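Long-range contacts in amidase, hydantoinase/carbamoylase family (Burkholderia vietnamiensis, PDB 5I4M), which probably hydrolyses N-carbamoyl-L-amino acids as a two-zinc amidase of the peptidase M20 family: residues G102-S107 / E209-Q214; I225-D230 / A358-A363; D258-A263 / V297-V302. All blocks are in the same frame, centred on the assembly; numbering follows the deposited sequence.

Interaction 1: G102-S107 / E209-Q214. With ZN (zinc ion), chain C; 3PG (3-phosphoglyceric acid), chain E.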
loop_
_atom_site.group_PDB
_atom_site.type_symbol
_atom_site.label_atom_id
_atom_site.label_comp_id
_atom_site.label_asym_id
_atom_site.label_seq_id
_atom_site.Cartn_x
_atom_site.Cartn_y
_atom_site.Cartn_z
ATOM N N GLY A 102 18.673 -5.982 29.093
ATOM C CA GLY A 102 18.589 -6.317 27.696
ATOM C C GLY A 102 17.464 -5.599 27.003
ATOM O O GLY A 102 16.729 -4.814 27.613
ATOM N N SER A 103 17.312 -5.887 25.718
ATOM C CA SER A 103 16.408 -5.118 24.880
ATOM C C SER A 103 16.255 -5.874 23.569
ATOM O O SER A 103 16.302 -7.109 23.558
ATOM C CB SER A 103 16.961 -3.698 24.690
ATOM O OG SER A 103 15.961 -2.755 24.288
ATOM N N HIS A 104 16.095 -5.166 22.460
ATOM C CA HIS A 104 15.888 -5.817 21.178
ATOM C C HIS A 104 16.930 -5.368 20.167
ATOM O O HIS A 104 17.383 -4.222 20.180
ATOM C CB HIS A 104 14.487 -5.524 20.628
ATOM C CG HIS A 104 14.173 -4.064 20.502
ATOM N ND1 HIS A 104 14.223 -3.393 19.298
ATOM C CD2 HIS A 104 13.786 -3.153 21.425
ATOM C CE1 HIS A 104 13.893 -2.127 19.489
ATOM N NE2 HIS A 104 13.616 -1.958 20.769
ATOM N N ALA A 105 17.286 -6.275 19.272
ATOM C CA ALA A 105 18.192 -5.936 18.188
ATOM C C ALA A 105 17.474 -5.659 16.873
ATOM O O ALA A 105 18.100 -5.134 15.947
ATOM C CB ALA A 105 19.210 -7.065 17.989
ATOM N N ASP A 106 16.189 -5.998 16.766
ATOM C CA ASP A 106 15.445 -5.737 15.544
ATOM C C ASP A 106 15.035 -4.269 15.490
ATOM O O ASP A 106 14.989 -3.575 16.509
ATOM C CB ASP A 106 14.218 -6.655 15.446
ATOM C CG ASP A 106 13.189 -6.387 16.535
ATOM O OD1 ASP A 106 13.487 -6.676 17.714
ATOM O OD2 ASP A 106 12.066 -5.927 16.207
ATOM N N SER A 107 14.745 -3.791 14.278
ATOM C CA SER A 107 14.411 -2.390 14.080
ATOM C C SER A 107 13.179 -2.240 13.204
ATOM O O SER A 107 12.669 -3.197 12.616
ATOM C CB SER A 107 15.569 -1.613 13.431
ATOM O OG SER A 107 15.563 -1.806 12.025
ATOM N N GLU A 209 16.009 -2.314 31.969
ATOM C CA GLU A 209 16.241 -2.074 30.550
ATOM C C GLU A 209 16.657 -0.622 30.337
ATOM O O GLU A 209 15.991 0.308 30.803
ATOM C CB GLU A 209 15.004 -2.409 29.708
ATOM C CG GLU A 209 15.184 -2.093 28.202
ATOM C CD GLU A 209 14.090 -2.690 27.337
ATOM O OE1 GLU A 209 13.186 -3.332 27.903
ATOM O OE2 GLU A 209 14.145 -2.547 26.090
ATOM N N LEU A 210 17.761 -0.443 29.633
ATOM C CA LEU A 210 18.280 0.858 29.239
ATOM C C LEU A 210 17.800 1.171 27.821
ATOM O O LEU A 210 17.886 0.315 26.933
ATOM C CB LEU A 210 19.813 0.827 29.317
ATOM C CG LEU A 210 20.615 1.965 28.695
ATOM C CD1 LEU A 210 20.344 3.261 29.423
ATOM C CD2 LEU A 210 22.110 1.603 28.744
ATOM N N HIS A 211 17.271 2.377 27.608
ATOM C CA HIS A 211 16.673 2.705 26.311
ATOM C C HIS A 211 16.736 4.209 26.085
ATOM O O HIS A 211 16.753 4.987 27.040
ATOM C CB HIS A 211 15.214 2.240 26.265
ATOM C CG HIS A 211 14.705 1.941 24.890
ATOM N ND1 HIS A 211 14.391 2.928 23.978
ATOM C CD2 HIS A 211 14.422 0.762 24.285
ATOM C CE1 HIS A 211 13.940 2.365 22.865
ATOM N NE2 HIS A 211 13.953 1.053 23.025
ATOM N N ILE A 212 16.764 4.629 24.816
ATOM C CA ILE A 212 16.613 6.055 24.557
ATOM C C ILE A 212 15.159 6.441 24.805
ATOM O O ILE A 212 14.241 5.620 24.663
ATOM C CB ILE A 212 17.050 6.447 23.131
ATOM C CG1 ILE A 212 16.276 5.637 22.089
ATOM C CG2 ILE A 212 18.559 6.268 22.956
ATOM C CD1 ILE A 212 16.221 6.318 20.736
ATOM N N GLU A 213 14.944 7.709 25.164
ATOM C CA GLU A 213 13.601 8.158 25.531
ATOM C C GLU A 213 12.596 7.985 24.391
ATOM O O GLU A 213 11.434 7.619 24.628
ATOM C CB GLU A 213 13.638 9.621 25.962
ATOM C CG GLU A 213 12.249 10.132 26.336
ATOM C CD GLU A 213 12.198 11.638 26.469
ATOM O OE1 GLU A 213 11.109 12.212 26.288
ATOM O OE2 GLU A 213 13.247 12.245 26.736
ATOM N N GLN A 214 13.012 8.286 23.158
ATOM C CA GLN A 214 12.165 8.307 21.968
ATOM C C GLN A 214 11.171 9.461 21.987
ATOM O O GLN A 214 10.205 9.465 21.217
ATOM C CB GLN A 214 11.437 6.972 21.773
ATOM C CG GLN A 214 12.409 5.804 21.698
ATOM C CD GLN A 214 11.701 4.486 21.539
ATOM O OE1 GLN A 214 11.067 4.008 22.475
ATOM N NE2 GLN A 214 11.809 3.884 20.353
HETATM ZN ZN ZN C . 12.741 -0.133 21.562
HETATM C C1 3PG E . 6.047 0.533 20.535
HETATM O O1 3PG E . 5.662 0.946 19.426
HETATM O O2 3PG E . 5.968 1.221 21.577
HETATM C C2 3PG E . 6.623 -0.851 20.604
HETATM O O3 3PG E . 6.562 -1.348 21.953
HETATM C C3 3PG E . 8.067 -0.785 20.163
HETATM O O1P 3PG E . 8.809 0.005 21.095
HETATM P P 3PG E . 10.288 0.563 20.668
HETATM O O2P 3PG E . 11.011 -0.596 20.025
HETATM O O3P 3PG E . 9.981 1.680 19.681
HETATM O O4P 3PG E . 10.909 1.001 22.007
HETATM O O HOH W 1 19.433 -2.766 28.797
HETATM O O HOH W 2 14.526 -5.997 28.703
HETATM O O HOH W 3 17.447 -0.196 24.285
HETATM O O HOH W 4 11.980 -1.298 23.247
#
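The hydroxyl S103 OG serves two partners, giving its proton to E209 OE2 at 2.6 Å and accepting from a water that also donates to L210 O. It meets the carboxylate on the anti side, 30° out of plane. Serine is apt here: OG lies anti to the backbone N (chi1 -160°), turned to E209, and can donate and accept at once. The other carboxylate oxygen, E209 OE1, takes the backbone N-H of A381, so both oxygens of the buried carboxylate are held. G102 has a backbone shape in which a side chain would strike the preceding carbonyl, and its O lies 3.2 Å from E209 CG. Strands 99-103 and 206-212 are parallel, and at their C-terminal ends lies a zinc site of the M20 type. H104 NE2 and H211 NE2 each bind the zinc at 2.2 Å; D115, a water and two phosphate oxygens of 3-phosphoglycerate are its other ligands. The imidazoles meet rim to rim with planes 35° apart. Each is fixed in rotation by its other nitrogen: H104 ND1 donates to D106 O (2.9 Å) and H211 ND1 to I212 O (2.8 Å), both close to the ring plane. The D106 carboxylate in turn accepts from the backbone N-H groups of E149 and E150. Q214 NE2 donates to phosphate O3P at 2.9 Å, and its side chain packs on H247 of the second subunit.

Interaction 2: I225-D230 / A358-A363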
loop_
_atom_site.group_PDB
_atom_site.type_symbol
_atom_site.label_atom_id
_atom_site.label_comp_id
_atom_site.label_asym_id
_atom_site.label_seq_id
_atom_site.Cartn_x
_atom_site.Cartn_y
_atom_site.Cartn_z
ATOM N N ILE A 225 19.486 11.733 32.595
ATOM C CA ILE A 225 18.932 10.416 32.903
ATOM C C ILE A 225 17.432 10.552 33.124
ATOM O O ILE A 225 16.982 11.452 33.839
ATOM C CB ILE A 225 19.609 9.800 34.145
ATOM C CG1 ILE A 225 21.105 9.584 33.896
ATOM C CG2 ILE A 225 18.940 8.471 34.544
ATOM C CD1 ILE A 225 21.380 8.547 32.825
ATOM N N GLY A 226 16.657 9.656 32.509
ATOM C CA GLY A 226 15.271 9.478 32.855
ATOM C C GLY A 226 15.110 8.303 33.796
ATOM O O GLY A 226 15.409 7.162 33.439
ATOM N N VAL A 227 14.634 8.593 35.005
ATOM C CA VAL A 227 14.292 7.567 35.985
ATOM C C VAL A 227 12.879 7.106 35.642
ATOM O O VAL A 227 11.894 7.771 35.974
ATOM C CB VAL A 227 14.403 8.093 37.419
ATOM C CG1 VAL A 227 14.025 7.018 38.427
ATOM C CG2 VAL A 227 15.831 8.579 37.685
ATOM N N VAL A 228 12.770 5.991 34.927
ATOM C CA VAL A 228 11.475 5.594 34.380
ATOM C C VAL A 228 10.650 4.952 35.483
ATOM O O VAL A 228 11.036 3.914 36.034
ATOM C CB VAL A 228 11.636 4.632 33.198
ATOM C CG1 VAL A 228 10.267 4.378 32.555
ATOM C CG2 VAL A 228 12.616 5.198 32.167
ATOM N N THR A 229 9.497 5.549 35.780
ATOM C CA THR A 229 8.637 5.093 36.864
ATOM C C THR A 229 7.441 4.295 36.385
ATOM O O THR A 229 6.904 3.494 37.153
ATOM C CB THR A 229 8.112 6.288 37.667
ATOM O OG1 THR A 229 7.332 7.123 36.802
ATOM C CG2 THR A 229 9.269 7.097 38.243
ATOM N N ASP A 230 7.007 4.520 35.145
ATOM C CA ASP A 230 5.794 3.934 34.593
ATOM C C ASP A 230 5.972 3.785 33.091
ATOM O O ASP A 230 6.870 4.375 32.489
ATOM C CB ASP A 230 4.561 4.807 34.860
ATOM C CG ASP A 230 4.314 5.047 36.330
ATOM O OD1 ASP A 230 4.922 5.988 36.892
ATOM O OD2 ASP A 230 3.480 4.316 36.915
ATOM N N ALA A 358 16.937 2.345 42.787
ATOM C CA ALA A 358 18.301 1.970 42.424
ATOM C C ALA A 358 18.786 2.763 41.219
ATOM O O ALA A 358 19.963 3.131 41.151
ATOM C CB ALA A 358 18.388 0.469 42.145
ATOM N N VAL A 359 17.895 3.016 40.256
ATOM C CA VAL A 359 18.242 3.822 39.088
ATOM C C VAL A 359 18.524 5.263 39.502
ATOM O O VAL A 359 19.521 5.870 39.085
ATOM C CB VAL A 359 17.118 3.741 38.040
ATOM C CG1 VAL A 359 17.348 4.730 36.913
ATOM C CG2 VAL A 359 17.018 2.320 37.491
ATOM N N ARG A 360 17.657 5.824 40.345
ATOM C CA ARG A 360 17.872 7.176 40.845
ATOM C C ARG A 360 19.179 7.269 41.631
ATOM O O ARG A 360 19.967 8.204 41.436
ATOM C CB ARG A 360 16.675 7.593 41.705
ATOM C CG ARG A 360 16.574 9.085 41.972
ATOM C CD ARG A 360 15.307 9.438 42.783
ATOM N NE ARG A 360 14.075 9.319 41.999
ATOM C CZ ARG A 360 13.122 8.419 42.230
ATOM N NH1 ARG A 360 13.246 7.549 43.228
ATOM N NH2 ARG A 360 12.044 8.383 41.462
ATOM N N ALA A 361 19.434 6.290 42.509
ATOM C CA ALA A 361 20.670 6.282 43.294
ATOM C C ALA A 361 21.897 6.225 42.396
ATOM O O ALA A 361 22.914 6.877 42.675
ATOM C CB ALA A 361 20.670 5.100 44.265
ATOM N N ALA A 362 21.823 5.445 41.318
ATOM C CA ALA A 362 22.951 5.357 40.398
ATOM C C ALA A 362 23.179 6.673 39.674
ATOM O O ALA A 362 24.329 7.078 39.463
ATOM C CB ALA A 362 22.738 4.226 39.397
ATOM N N ALA A 363 22.102 7.351 39.273
ATOM C CA ALA A 363 22.256 8.667 38.657
ATOM C C ALA A 363 22.904 9.651 39.620
ATOM O O ALA A 363 23.807 10.408 39.237
ATOM C CB ALA A 363 20.899 9.188 38.189
#
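Strand 225-230 and helix 358-363 run nearly antiparallel, their axes 169° apart in direction and 8.4 Å apart at closest approach, a spacing bridged mainly by side chains. Strand alternation decides which residues serve. I225 and V227 point at the helix, while V228 faces the other way, onto M392 and F394 of strand 390-395. On the helix, V359 and A363, four residues apart, share the side facing the strand, and R360 flanks them. This is helix-on-sheet packing of the alpha/beta kind: helix 353-365 packs along strand 225-242, touching its neighbours 370-375 and 390-395 too, and V420 of helix 411-429 touches both I225 and V359.

V227 makes the largest share of the contact, and its two methyls divide the task. CG2, beside the backbone N, reaches V359 CG1 at 4.2 Å and comes within 4.0 Å of R360 CA. CG1, anti to the backbone N, sits over a face of the R360 guanidinium, 3.9 Å from NH2. The side chains of V227 and R360 cross at about a right angle, and the arginine chain, extended through chi2, bends at chi3 (-72°), which swings the guanidinium toward the strand. R360 NH2 forms a salt bridge with D372 of strand 370-375. The methyl T229 CG2 lies farther along, 4.4 Å from R360 NH2. Toward the other end, I225 CG2 meets A363 CB at 4.2 Å; the small alanine suits a helix position facing a branched residue.

Across the two segments the grip is therefore mainly apolar, by dispersion and burial of methyls, and the arginine adds a polar rim: one valine methyl, V227 CG1, packs on its flat face while its charge is paired with D372 in the adjacent strand.

Interaction 3: D258-A263 / V297-V302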
loop_
_atom_site.group_PDB
_atom_site.type_symbol
_atom_site.label_atom_id
_atom_site.label_comp_id
_atom_site.label_asym_id
_atom_site.label_seq_id
_atom_site.Cartn_x
_atom_site.Cartn_y
_atom_site.Cartn_z
ATOM N N ASP A 258 -17.000 2.967 -1.357
ATOM C CA ASP A 258 -15.562 3.193 -1.470
ATOM C C ASP A 258 -14.888 2.884 -0.136
ATOM O O ASP A 258 -15.060 3.625 0.841
ATOM C CB ASP A 258 -15.321 4.643 -1.896
ATOM C CG ASP A 258 -13.881 4.920 -2.273
ATOM O OD1 ASP A 258 -12.984 4.377 -1.592
ATOM O OD2 ASP A 258 -13.651 5.686 -3.255
ATOM N N ALA A 259 -14.102 1.801 -0.097
ATOM C CA ALA A 259 -13.472 1.405 1.160
ATOM C C ALA A 259 -12.336 2.343 1.550
ATOM O O ALA A 259 -12.028 2.473 2.739
ATOM C CB ALA A 259 -12.954 -0.035 1.074
ATOM N N LEU A 260 -11.689 2.988 0.583
ATOM C CA LEU A 260 -10.652 3.946 0.949
ATOM C C LEU A 260 -11.254 5.251 1.465
ATOM O O LEU A 260 -10.677 5.900 2.340
ATOM C CB LEU A 260 -9.723 4.189 -0.252
ATOM C CG LEU A 260 -8.570 5.176 -0.031
ATOM C CD1 LEU A 260 -7.704 4.711 1.131
ATOM C CD2 LEU A 260 -7.732 5.326 -1.303
ATOM N N LEU A 261 -12.399 5.662 0.938
ATOM C CA LEU A 261 -13.094 6.793 1.536
ATOM C C LEU A 261 -13.382 6.519 3.003
ATOM O O LEU A 261 -13.156 7.381 3.862
ATOM C CB LEU A 261 -14.387 7.072 0.773
ATOM C CG LEU A 261 -15.200 8.291 1.224
ATOM C CD1 LEU A 261 -14.408 9.590 1.002
ATOM C CD2 LEU A 261 -16.529 8.330 0.513
ATOM N N GLY A 262 -13.857 5.308 3.306
ATOM C CA GLY A 262 -14.099 4.939 4.695
ATOM C C GLY A 262 -12.825 4.923 5.515
ATOM O O GLY A 262 -12.753 5.528 6.589
ATOM N N ALA A 263 -11.798 4.230 5.016
ATOM C CA ALA A 263 -10.540 4.152 5.754
ATOM C C ALA A 263 -9.960 5.538 5.998
ATOM O O ALA A 263 -9.466 5.830 7.093
ATOM C CB ALA A 263 -9.540 3.278 4.996
ATOM N N VAL A 297 -9.983 2.448 -10.371
ATOM C CA VAL A 297 -10.904 1.510 -9.729
ATOM C C VAL A 297 -11.210 2.042 -8.335
ATOM O O VAL A 297 -10.286 2.254 -7.542
ATOM C CB VAL A 297 -10.308 0.092 -9.632
ATOM C CG1 VAL A 297 -11.313 -0.875 -8.985
ATOM C CG2 VAL A 297 -9.877 -0.418 -11.013
ATOM N N ILE A 298 -12.492 2.249 -8.032
ATOM C CA ILE A 298 -12.933 2.532 -6.663
ATOM C C ILE A 298 -12.419 1.425 -5.751
ATOM O O ILE A 298 -12.684 0.245 -6.020
ATOM C CB ILE A 298 -14.465 2.615 -6.572
ATOM C CG1 ILE A 298 -15.011 3.770 -7.416
ATOM C CG2 ILE A 298 -14.918 2.726 -5.113
ATOM C CD1 ILE A 298 -16.502 3.569 -7.779
ATOM N N PRO A 299 -11.699 1.736 -4.673
ATOM C CA PRO A 299 -11.140 0.665 -3.837
ATOM C C PRO A 299 -12.243 -0.138 -3.157
ATOM O O PRO A 299 -13.176 0.426 -2.577
ATOM C CB PRO A 299 -10.272 1.421 -2.825
ATOM C CG PRO A 299 -9.845 2.661 -3.574
ATOM C CD PRO A 299 -11.093 3.045 -4.364
ATOM N N GLY A 300 -12.131 -1.459 -3.241
ATOM C CA GLY A 300 -13.164 -2.339 -2.729
ATOM C C GLY A 300 -12.818 -2.945 -1.385
ATOM O O GLY A 300 -13.693 -3.490 -0.707
ATOM N N ARG A 301 -11.550 -2.852 -0.978
ATOM C CA ARG A 301 -11.123 -3.400 0.306
ATOM C C ARG A 301 -9.920 -2.611 0.801
ATOM O O ARG A 301 -8.983 -2.372 0.040
ATOM C CB ARG A 301 -10.773 -4.890 0.179
ATOM C CG ARG A 301 -10.579 -5.601 1.510
ATOM C CD ARG A 301 -10.311 -7.099 1.334
ATOM N NE ARG A 301 -8.961 -7.386 0.844
ATOM C CZ ARG A 301 -8.683 -7.873 -0.365
ATOM N NH1 ARG A 301 -9.658 -8.138 -1.226
ATOM N NH2 ARG A 301 -7.421 -8.098 -0.713
ATOM N N VAL A 302 -9.944 -2.195 2.063
ATOM C CA VAL A 302 -8.780 -1.522 2.638
ATOM C C VAL A 302 -8.530 -2.095 4.025
ATOM O O VAL A 302 -9.438 -2.134 4.866
ATOM C CB VAL A 302 -8.938 0.010 2.704
ATOM C CG1 VAL A 302 -7.696 0.631 3.376
ATOM C CG2 VAL A 302 -9.134 0.598 1.297
#
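The D258 carboxylate has I298 CG2 over one face, 3.7 Å from D258 CG, with P299 CD on that same side, 3.6 Å from D258 OD1. On the opposite face L261 N comes in from above the plane, 63° out of it, and hydrogen-bonds to OD1. This is an N-cap: D258 precedes helix 259-276 in the M20 dimerisation region, and its short acidic side chain, CG anti to the backbone N (chi1 -170°), folds back to bring OD1 to the first-turn amides. OD1 of D258 lies 2.9 Å from L261 N, and its bond to L260 N is weak. A third amide, A259 N, is taken by the opposing segment: it donates to P299 O at 3.0 Å in a nearly straight bond (165°). Proline has no N-H to offer, and its ring provides a rigid apolar surface, with CG 3.7 Å from L260 CB. V285 of the second subunit packs on both L260 and P299, so this small core adjoins the other chain. Beyond P299, G300 and R301 both face H291 in a classic beta bulge, the strand resuming at R301 and V302. A259 suits a tight place: its CB lies 3.8 Å from R301 N, where A259 and G300 bring the two backbones nearest, CA to CA. V302 spreads its two methyls along the helix, CG2 resting 3.6 Å from L260 N and CG1 touching A263 CB at 3.6 Å.

Interaction 1 comes first along the chain; interaction 2 then opens on strand 225-242 and closes on helix 353-365, with both segments of interaction 3 between its two ends in sequence. Interactions 1 and 2 are close neighbours, their centres about 16 Å apart, and strand 390-395 pairs with both 206-212 and 225-242. Interaction 3 is remote, its centre about 37 Å from that of interaction 1 and about 48 Å from that of interaction 2, on the opposite side of the chain's centre from interaction 2. Strands 225-242 and 297-310 pair and connect the regions. The metal-site region and the dimerisation region are thus joined, and H247 and N296, near interaction 3, reach the ligand in the partner subunit.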